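Local coordinates for uncharacterized protein LPG1670 (Legionella pneumophila subsp. pneumophila, PDB 5T2X), which is of unknown function but folds as a single all-helical chain that contains a region of the uncharacterised DUF5630 family, at residues E15-I26 with K48-F59; Y173-L181 with S193-L201. All coordinates share one frame; numbering follows the deposited sequence.

Interaction 1 (E15-I26 with K48-F59)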
# COMPACT_ATOMS: atom_id res chain seq x y z
N GLU A 15 25.26 -0.84 -20.77
CA GLU A 15 23.89 -0.67 -20.31
C GLU A 15 23.00 -0.09 -21.40
O GLU A 15 21.88 -0.56 -21.61
CB GLU A 15 23.86 0.22 -19.07
CG GLU A 15 22.47 0.51 -18.53
CD GLU A 15 22.43 1.78 -17.71
OE1 GLU A 15 22.26 2.87 -18.30
OE2 GLU A 15 22.58 1.69 -16.47
N LEU A 16 23.48 0.94 -22.09
CA LEU A 16 22.72 1.51 -23.20
C LEU A 16 22.57 0.53 -24.35
O LEU A 16 21.54 0.51 -25.03
CB LEU A 16 23.37 2.81 -23.68
CG LEU A 16 23.28 4.01 -22.75
CD1 LEU A 16 24.08 5.18 -23.30
CD2 LEU A 16 21.83 4.40 -22.52
N LYS A 17 23.59 -0.30 -24.58
CA LYS A 17 23.50 -1.29 -25.65
C LYS A 17 22.53 -2.41 -25.27
O LYS A 17 21.73 -2.85 -26.11
CB LYS A 17 24.88 -1.86 -25.96
CG LYS A 17 24.90 -2.85 -27.11
CD LYS A 17 24.42 -2.20 -28.40
CE LYS A 17 24.19 -3.23 -29.49
NZ LYS A 17 25.41 -4.06 -29.74
N LYS A 18 22.58 -2.88 -24.02
CA LYS A 18 21.72 -3.98 -23.60
C LYS A 18 20.25 -3.58 -23.61
O LYS A 18 19.38 -4.41 -23.89
CB LYS A 18 22.14 -4.48 -22.22
CG LYS A 18 23.46 -5.23 -22.23
CD LYS A 18 24.02 -5.40 -20.83
CE LYS A 18 25.40 -6.05 -20.88
NZ LYS A 18 26.04 -6.10 -19.54
N ILE A 19 19.94 -2.31 -23.30
CA ILE A 19 18.56 -1.85 -23.36
C ILE A 19 18.07 -1.83 -24.81
O ILE A 19 16.94 -2.23 -25.10
CB ILE A 19 18.42 -0.48 -22.69
CG1 ILE A 19 18.67 -0.59 -21.19
CG2 ILE A 19 17.04 0.11 -22.95
CD1 ILE A 19 18.50 0.71 -20.44
N ASN A 20 18.92 -1.37 -25.73
CA ASN A 20 18.55 -1.33 -27.14
C ASN A 20 18.33 -2.72 -27.73
O ASN A 20 17.61 -2.85 -28.72
CB ASN A 20 19.63 -0.60 -27.95
CG ASN A 20 19.78 0.85 -27.54
OD1 ASN A 20 18.84 1.47 -27.05
ND2 ASN A 20 20.98 1.40 -27.75
N ILE A 21 18.93 -3.76 -27.14
CA ILE A 21 18.73 -5.11 -27.64
C ILE A 21 17.29 -5.56 -27.41
O ILE A 21 16.64 -6.11 -28.30
CB ILE A 21 19.74 -6.08 -26.99
CG1 ILE A 21 21.16 -5.73 -27.41
CG2 ILE A 21 19.40 -7.52 -27.37
CD1 ILE A 21 22.22 -6.47 -26.63
N ILE A 22 16.77 -5.31 -26.20
CA ILE A 22 15.40 -5.70 -25.91
C ILE A 22 14.42 -4.74 -26.58
O ILE A 22 13.34 -5.15 -27.04
CB ILE A 22 15.17 -5.77 -24.39
CG1 ILE A 22 16.18 -6.73 -23.75
CG2 ILE A 22 13.76 -6.24 -24.08
CD1 ILE A 22 15.90 -7.03 -22.30
N GLU A 23 14.77 -3.46 -26.66
CA GLU A 23 13.91 -2.49 -27.34
C GLU A 23 13.68 -2.87 -28.79
O GLU A 23 12.54 -2.85 -29.28
CB GLU A 23 14.52 -1.09 -27.26
CG GLU A 23 14.33 -0.38 -25.93
CD GLU A 23 14.74 1.08 -26.02
OE1 GLU A 23 15.03 1.55 -27.14
OE2 GLU A 23 14.77 1.75 -24.97
N ASN A 24 14.75 -3.23 -29.50
CA ASN A 24 14.61 -3.56 -30.92
C ASN A 24 13.83 -4.85 -31.12
O ASN A 24 13.05 -4.97 -32.08
CB ASN A 24 15.99 -3.65 -31.57
CG ASN A 24 16.72 -2.31 -31.58
OD1 ASN A 24 16.10 -1.26 -31.42
ND2 ASN A 24 18.03 -2.36 -31.78
N LEU A 25 14.02 -5.83 -30.24
CA LEU A 25 13.25 -7.07 -30.33
C LEU A 25 11.75 -6.80 -30.23
O LEU A 25 10.95 -7.43 -30.93
CB LEU A 25 13.69 -8.05 -29.25
CG LEU A 25 15.08 -8.67 -29.40
CD1 LEU A 25 15.41 -9.56 -28.21
CD2 LEU A 25 15.18 -9.44 -30.71
N ILE A 26 11.36 -5.86 -29.36
CA ILE A 26 9.95 -5.52 -29.23
C ILE A 26 9.45 -4.79 -30.47
O ILE A 26 8.33 -5.02 -30.93
CB ILE A 26 9.72 -4.69 -27.95
CG1 ILE A 26 10.15 -5.50 -26.72
CG2 ILE A 26 8.27 -4.27 -27.83
CD1 ILE A 26 10.06 -4.74 -25.43
N LYS A 48 14.82 -1.39 -13.56
CA LYS A 48 15.59 -0.27 -14.09
C LYS A 48 15.38 -0.09 -15.59
O LYS A 48 15.41 1.04 -16.09
CB LYS A 48 17.07 -0.47 -13.77
CG LYS A 48 17.98 0.66 -14.20
CD LYS A 48 19.30 0.59 -13.46
CE LYS A 48 20.38 1.34 -14.21
NZ LYS A 48 20.60 0.72 -15.55
N TYR A 49 15.16 -1.19 -16.32
CA TYR A 49 14.90 -1.07 -17.75
C TYR A 49 13.53 -0.44 -18.01
O TYR A 49 13.39 0.37 -18.94
CB TYR A 49 14.99 -2.44 -18.43
CG TYR A 49 16.40 -2.91 -18.70
CD1 TYR A 49 17.50 -2.24 -18.17
CD2 TYR A 49 16.64 -4.01 -19.51
CE1 TYR A 49 18.79 -2.68 -18.42
CE2 TYR A 49 17.92 -4.45 -19.77
CZ TYR A 49 19.00 -3.78 -19.22
OH TYR A 49 20.28 -4.21 -19.48
N THR A 50 12.52 -0.79 -17.21
CA THR A 50 11.20 -0.21 -17.40
C THR A 50 11.20 1.29 -17.11
O THR A 50 10.36 2.02 -17.65
CB THR A 50 10.17 -0.92 -16.52
OG1 THR A 50 10.50 -0.72 -15.13
CG2 THR A 50 10.14 -2.41 -16.82
N GLU A 51 12.12 1.76 -16.27
CA GLU A 51 12.19 3.18 -15.97
C GLU A 51 12.92 3.96 -17.04
O GLU A 51 12.61 5.14 -17.27
CB GLU A 51 12.86 3.41 -14.61
CG GLU A 51 12.09 2.83 -13.43
CD GLU A 51 12.78 3.08 -12.10
OE1 GLU A 51 13.95 3.50 -12.11
OE2 GLU A 51 12.15 2.85 -11.05
N LEU A 52 13.89 3.34 -17.72
CA LEU A 52 14.71 4.02 -18.71
C LEU A 52 14.16 3.92 -20.12
O LEU A 52 14.66 4.62 -21.01
CB LEU A 52 16.14 3.46 -18.68
CG LEU A 52 16.96 3.73 -17.42
CD1 LEU A 52 18.33 3.09 -17.54
CD2 LEU A 52 17.08 5.23 -17.17
N SER A 53 13.16 3.07 -20.36
CA SER A 53 12.69 2.80 -21.71
C SER A 53 11.17 2.74 -21.73
O SER A 53 10.57 1.92 -21.03
CB SER A 53 13.28 1.49 -22.24
OG SER A 53 12.69 1.13 -23.47
N LYS A 54 10.56 3.61 -22.54
CA LYS A 54 9.11 3.53 -22.74
C LYS A 54 8.72 2.25 -23.46
O LYS A 54 7.66 1.68 -23.18
CB LYS A 54 8.63 4.75 -23.52
CG LYS A 54 7.16 4.70 -23.91
CD LYS A 54 6.78 5.87 -24.81
CE LYS A 54 5.34 5.72 -25.31
NZ LYS A 54 4.37 5.65 -24.18
N THR A 55 9.56 1.77 -24.38
CA THR A 55 9.25 0.55 -25.12
C THR A 55 9.19 -0.66 -24.19
O THR A 55 8.30 -1.51 -24.32
CB THR A 55 10.28 0.32 -26.23
OG1 THR A 55 10.30 1.45 -27.11
CG2 THR A 55 9.93 -0.93 -27.02
N ILE A 56 10.11 -0.74 -23.23
CA ILE A 56 10.16 -1.89 -22.34
C ILE A 56 8.97 -1.89 -21.39
O ILE A 56 8.29 -2.90 -21.22
CB ILE A 56 11.49 -1.92 -21.56
CG1 ILE A 56 12.69 -1.92 -22.52
CG2 ILE A 56 11.55 -3.14 -20.65
CD1 ILE A 56 12.61 -2.93 -23.62
N THR A 57 8.70 -0.74 -20.76
CA THR A 57 7.67 -0.71 -19.72
C THR A 57 6.28 -0.93 -20.30
O THR A 57 5.45 -1.61 -19.69
CB THR A 57 7.73 0.61 -18.94
OG1 THR A 57 6.68 0.64 -17.97
CG2 THR A 57 7.60 1.81 -19.87
N ASP A 58 6.00 -0.37 -21.49
CA ASP A 58 4.70 -0.61 -22.11
C ASP A 58 4.52 -2.08 -22.46
O ASP A 58 3.43 -2.64 -22.28
CB ASP A 58 4.55 0.26 -23.37
CG ASP A 58 4.54 1.74 -23.05
OD1 ASP A 58 4.31 2.10 -21.88
OD2 ASP A 58 4.75 2.55 -23.98
N PHE A 59 5.59 -2.73 -22.94
CA PHE A 59 5.52 -4.15 -23.23
C PHE A 59 5.34 -4.97 -21.96
O PHE A 59 4.61 -5.96 -21.95
CB PHE A 59 6.79 -4.58 -23.98
CG PHE A 59 6.85 -6.05 -24.29
CD1 PHE A 59 6.05 -6.59 -25.28
CD2 PHE A 59 7.72 -6.88 -23.60
CE1 PHE A 59 6.11 -7.94 -25.57
CE2 PHE A 59 7.79 -8.23 -23.89
CZ PHE A 59 6.98 -8.76 -24.88
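Tyr49 lays one face of its ring over Ile19, whose CG1 stands 3.7 Å from the ring centroid in a CH-pi contact 19° off the normal. The setting is an all-helical packing in which one helix, 15-26, meets two consecutive helices, 48-52 and 54-59, joined at a break at Ser53. Because the chain turns there, the single helix crosses the first segment at 79° and the second at 55°, and the two crossings are of opposite sense. Ile19 carries its CD1 past the ring to Leu52 CD1, while Ile22 CD1 comes to the ring edge near Tyr49 CE2. Ile26 has its CG1 anti to the carbonyl carbon, and the chain continues outward from there to place CD1 between Ile56 CD1 and Phe59 CB, 3.6 Å from each. Its CG1 lies over one face of the Phe59 ring toward the rim, and its CG2 meets Thr55 CG2. Helix 31-40 backs this side, with Leu38 against Ile22 and Ala34 against Ile26. A salt bridge between Glu15 OE2 and Lys48 NZ closes the outer margin, although Glu15 is poorly ordered and the modelled length is doubtful. At the break, Ser53 serves both partners: as N-cap its OG accepts from Ile56 N at 3.2 Å, and it donates to Glu23 OE2 at 2.6 Å, reaching that oxygen from above the carboxylate plane.

Interaction 2 (Y173-L181 with S193-L201)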
# COMPACT_ATOMS: atom_id res chain seq x y z
N TYR A 173 -8.06 0.93 5.34
CA TYR A 173 -8.96 1.71 6.19
C TYR A 173 -8.60 1.59 7.66
O TYR A 173 -8.84 2.52 8.44
CB TYR A 173 -10.41 1.28 5.95
CG TYR A 173 -11.01 1.89 4.71
CD1 TYR A 173 -11.61 3.13 4.75
CD2 TYR A 173 -10.94 1.23 3.49
CE1 TYR A 173 -12.15 3.70 3.61
CE2 TYR A 173 -11.48 1.79 2.34
CZ TYR A 173 -12.08 3.03 2.41
OH TYR A 173 -12.62 3.59 1.28
N LEU A 174 -8.00 0.47 8.07
CA LEU A 174 -7.50 0.37 9.44
C LEU A 174 -6.33 1.32 9.66
O LEU A 174 -6.19 1.88 10.76
CB LEU A 174 -7.10 -1.07 9.76
CG LEU A 174 -8.25 -2.03 10.05
CD1 LEU A 174 -7.73 -3.41 10.41
CD2 LEU A 174 -9.14 -1.48 11.15
N LEU A 175 -5.49 1.52 8.64
CA LEU A 175 -4.42 2.50 8.75
C LEU A 175 -4.98 3.91 8.86
O LEU A 175 -4.51 4.71 9.68
CB LEU A 175 -3.48 2.39 7.55
CG LEU A 175 -2.40 3.47 7.43
CD1 LEU A 175 -1.47 3.44 8.63
CD2 LEU A 175 -1.62 3.31 6.13
N PHE A 176 -5.98 4.24 8.04
CA PHE A 176 -6.64 5.54 8.14
C PHE A 176 -7.30 5.71 9.51
O PHE A 176 -7.25 6.80 10.09
CB PHE A 176 -7.67 5.69 7.02
CG PHE A 176 -8.21 7.08 6.87
CD1 PHE A 176 -9.30 7.51 7.60
CD2 PHE A 176 -7.64 7.96 5.96
CE1 PHE A 176 -9.80 8.80 7.45
CE2 PHE A 176 -8.14 9.24 5.80
CZ PHE A 176 -9.22 9.66 6.55
N TYR A 177 -7.91 4.64 10.02
CA TYR A 177 -8.53 4.71 11.34
C TYR A 177 -7.50 4.96 12.43
O TYR A 177 -7.69 5.83 13.29
CB TYR A 177 -9.30 3.41 11.61
CG TYR A 177 -9.28 2.94 13.05
CD1 TYR A 177 -10.11 3.52 14.00
CD2 TYR A 177 -8.45 1.90 13.45
CE1 TYR A 177 -10.09 3.09 15.32
CE2 TYR A 177 -8.42 1.47 14.76
CZ TYR A 177 -9.25 2.06 15.69
OH TYR A 177 -9.23 1.63 16.99
N LYS A 178 -6.38 4.22 12.40
CA LYS A 178 -5.34 4.42 13.40
C LYS A 178 -4.67 5.78 13.24
O LYS A 178 -4.26 6.39 14.24
CB LYS A 178 -4.30 3.30 13.30
CG LYS A 178 -3.31 3.28 14.45
CD LYS A 178 -4.02 3.10 15.79
CE LYS A 178 -3.05 3.12 16.95
NZ LYS A 178 -3.73 2.92 18.26
N THR A 179 -4.55 6.28 12.01
CA THR A 179 -3.96 7.59 11.79
C THR A 179 -4.82 8.69 12.40
O THR A 179 -4.30 9.65 12.98
CB THR A 179 -3.74 7.83 10.30
OG1 THR A 179 -2.85 6.83 9.78
CG2 THR A 179 -3.13 9.21 10.06
N CYS A 180 -6.15 8.56 12.28
CA CYS A 180 -7.04 9.55 12.87
C CYS A 180 -6.96 9.52 14.39
O CYS A 180 -7.06 10.57 15.04
CB CYS A 180 -8.48 9.30 12.41
SG CYS A 180 -8.78 9.66 10.66
N LEU A 181 -6.79 8.34 14.99
CA LEU A 181 -6.62 8.26 16.43
C LEU A 181 -5.35 8.97 16.87
O LEU A 181 -5.36 9.72 17.86
CB LEU A 181 -6.60 6.80 16.89
CG LEU A 181 -7.86 5.94 16.75
CD1 LEU A 181 -7.64 4.60 17.43
CD2 LEU A 181 -9.07 6.65 17.33
N SER A 193 -11.58 14.21 14.45
CA SER A 193 -10.65 13.12 14.18
C SER A 193 -11.23 11.78 14.62
O SER A 193 -11.07 10.77 13.93
CB SER A 193 -9.32 13.39 14.87
OG SER A 193 -8.79 14.65 14.48
N TYR A 194 -11.90 11.75 15.77
CA TYR A 194 -12.50 10.50 16.24
C TYR A 194 -13.69 10.10 15.37
O TYR A 194 -13.93 8.91 15.14
CB TYR A 194 -12.93 10.63 17.70
CG TYR A 194 -11.80 10.49 18.69
CD1 TYR A 194 -11.14 9.27 18.86
CD2 TYR A 194 -11.40 11.56 19.48
CE1 TYR A 194 -10.11 9.14 19.77
CE2 TYR A 194 -10.37 11.43 20.40
CZ TYR A 194 -9.73 10.22 20.54
OH TYR A 194 -8.71 10.08 21.45
N GLN A 195 -14.46 11.09 14.89
CA GLN A 195 -15.58 10.78 14.01
C GLN A 195 -15.10 10.21 12.68
O GLN A 195 -15.71 9.29 12.13
CB GLN A 195 -16.43 12.03 13.78
CG GLN A 195 -17.08 12.56 15.04
CD GLN A 195 -17.72 13.92 14.84
OE1 GLN A 195 -17.86 14.70 15.78
NE2 GLN A 195 -18.11 14.21 13.60
N GLU A 196 -13.99 10.74 12.15
CA GLU A 196 -13.40 10.17 10.94
C GLU A 196 -12.78 8.81 11.21
O GLU A 196 -12.79 7.95 10.32
CB GLU A 196 -12.36 11.13 10.36
CG GLU A 196 -12.96 12.34 9.64
CD GLU A 196 -13.56 11.97 8.29
OE1 GLU A 196 -13.01 11.07 7.62
OE2 GLU A 196 -14.58 12.58 7.91
N ALA A 197 -12.24 8.60 12.41
CA ALA A 197 -11.69 7.30 12.75
C ALA A 197 -12.77 6.23 12.80
O ALA A 197 -12.56 5.10 12.35
CB ALA A 197 -10.96 7.37 14.10
N LEU A 198 -13.94 6.58 13.35
CA LEU A 198 -15.03 5.61 13.44
C LEU A 198 -15.51 5.18 12.06
O LEU A 198 -15.72 3.99 11.81
CB LEU A 198 -16.19 6.21 14.25
CG LEU A 198 -17.46 5.37 14.35
CD1 LEU A 198 -17.17 4.04 15.04
CD2 LEU A 198 -18.55 6.13 15.09
N GLU A 199 -15.69 6.15 11.15
CA GLU A 199 -16.17 5.82 9.81
C GLU A 199 -15.21 4.87 9.10
O GLU A 199 -15.63 3.88 8.51
CB GLU A 199 -16.36 7.10 9.00
CG GLU A 199 -16.78 6.87 7.56
CD GLU A 199 -16.96 8.17 6.80
OE1 GLU A 199 -17.06 9.23 7.44
OE2 GLU A 199 -17.00 8.12 5.55
N ALA A 200 -13.91 5.17 9.16
CA ALA A 200 -12.92 4.29 8.53
C ALA A 200 -12.87 2.93 9.22
O ALA A 200 -12.65 1.91 8.56
CB ALA A 200 -11.55 4.95 8.54
N LEU A 201 -13.06 2.90 10.54
CA LEU A 201 -13.07 1.63 11.25
C LEU A 201 -14.28 0.78 10.85
O LEU A 201 -14.15 -0.43 10.67
CB LEU A 201 -13.06 1.87 12.76
CG LEU A 201 -13.11 0.64 13.66
CD1 LEU A 201 -11.95 -0.29 13.36
CD2 LEU A 201 -13.09 1.06 15.12
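Ala200 sits with its CB among the turns of the facing helix, 3.5 Å from Phe176 CD1 and 4.1 Å from Tyr177 CB. One turn back, Ala197 CB touches Cys180 CB and Leu181 CD2. On the flank of these small residues Tyr177 and Leu201 run alongside each other in a common direction. Leu201 CD1 stands over the centre of the Tyr177 ring, 4.0 Å from the centroid, while Leu201 CB approaches the rim of that ring. Tyr177 CD1, at the ring edge, lies 3.3 Å from Ala197 O, which is near the ring plane. The ring takes this position with a chi1 of 145°, away from a staggered value, with Leu201 over its face and Ala197 O at its edge.

The small Ala197 and Ala200 are consistent with a close approach of the backbones: helices 173-181 and 193-201 form an antiparallel alpha-alpha hairpin whose segment axes come within 7.9 Å. Toward the connection, Cys180 CB nestles against Ser193 O, and Leu181 CD2 meets the Tyr194 ring obliquely at CE1. At the other end Leu174 CD2 packs on Leu201 CD1.

Further helices hold these groups from outside. Helix 237-248 packs on the Tyr177 and Leu201 pair through Thr244 and Ile241, and helix 153-167 meets Phe176 with Leu158 and Cys165. Behind the interface, Thr179 OG1 donates to Leu175 O at 2.7 Å, and that carbonyl also receives Thr179 N from the opposite face of its plane.

How the interactions relate
Interactions 1 and 2 lie on opposite sides of the chain's centre, their own centres about 43 Å apart and their nearest atoms about 22 Å apart. They share no helix and follow one another along the chain: interaction 1 is complete by residue 59, well before 173-181 begins. Helices such as 91-111, 117-128 and 132-147 come between them in sequence. Interaction 2 pairs two consecutive helices, whereas interaction 1 skips helix 31-40 to join the N-terminal helix to a broken helical pair. Measured between centres, interaction 1 lies farther from the middle of the chain, about 27 Å against about 17 Å, and the two make no direct contact through these segments.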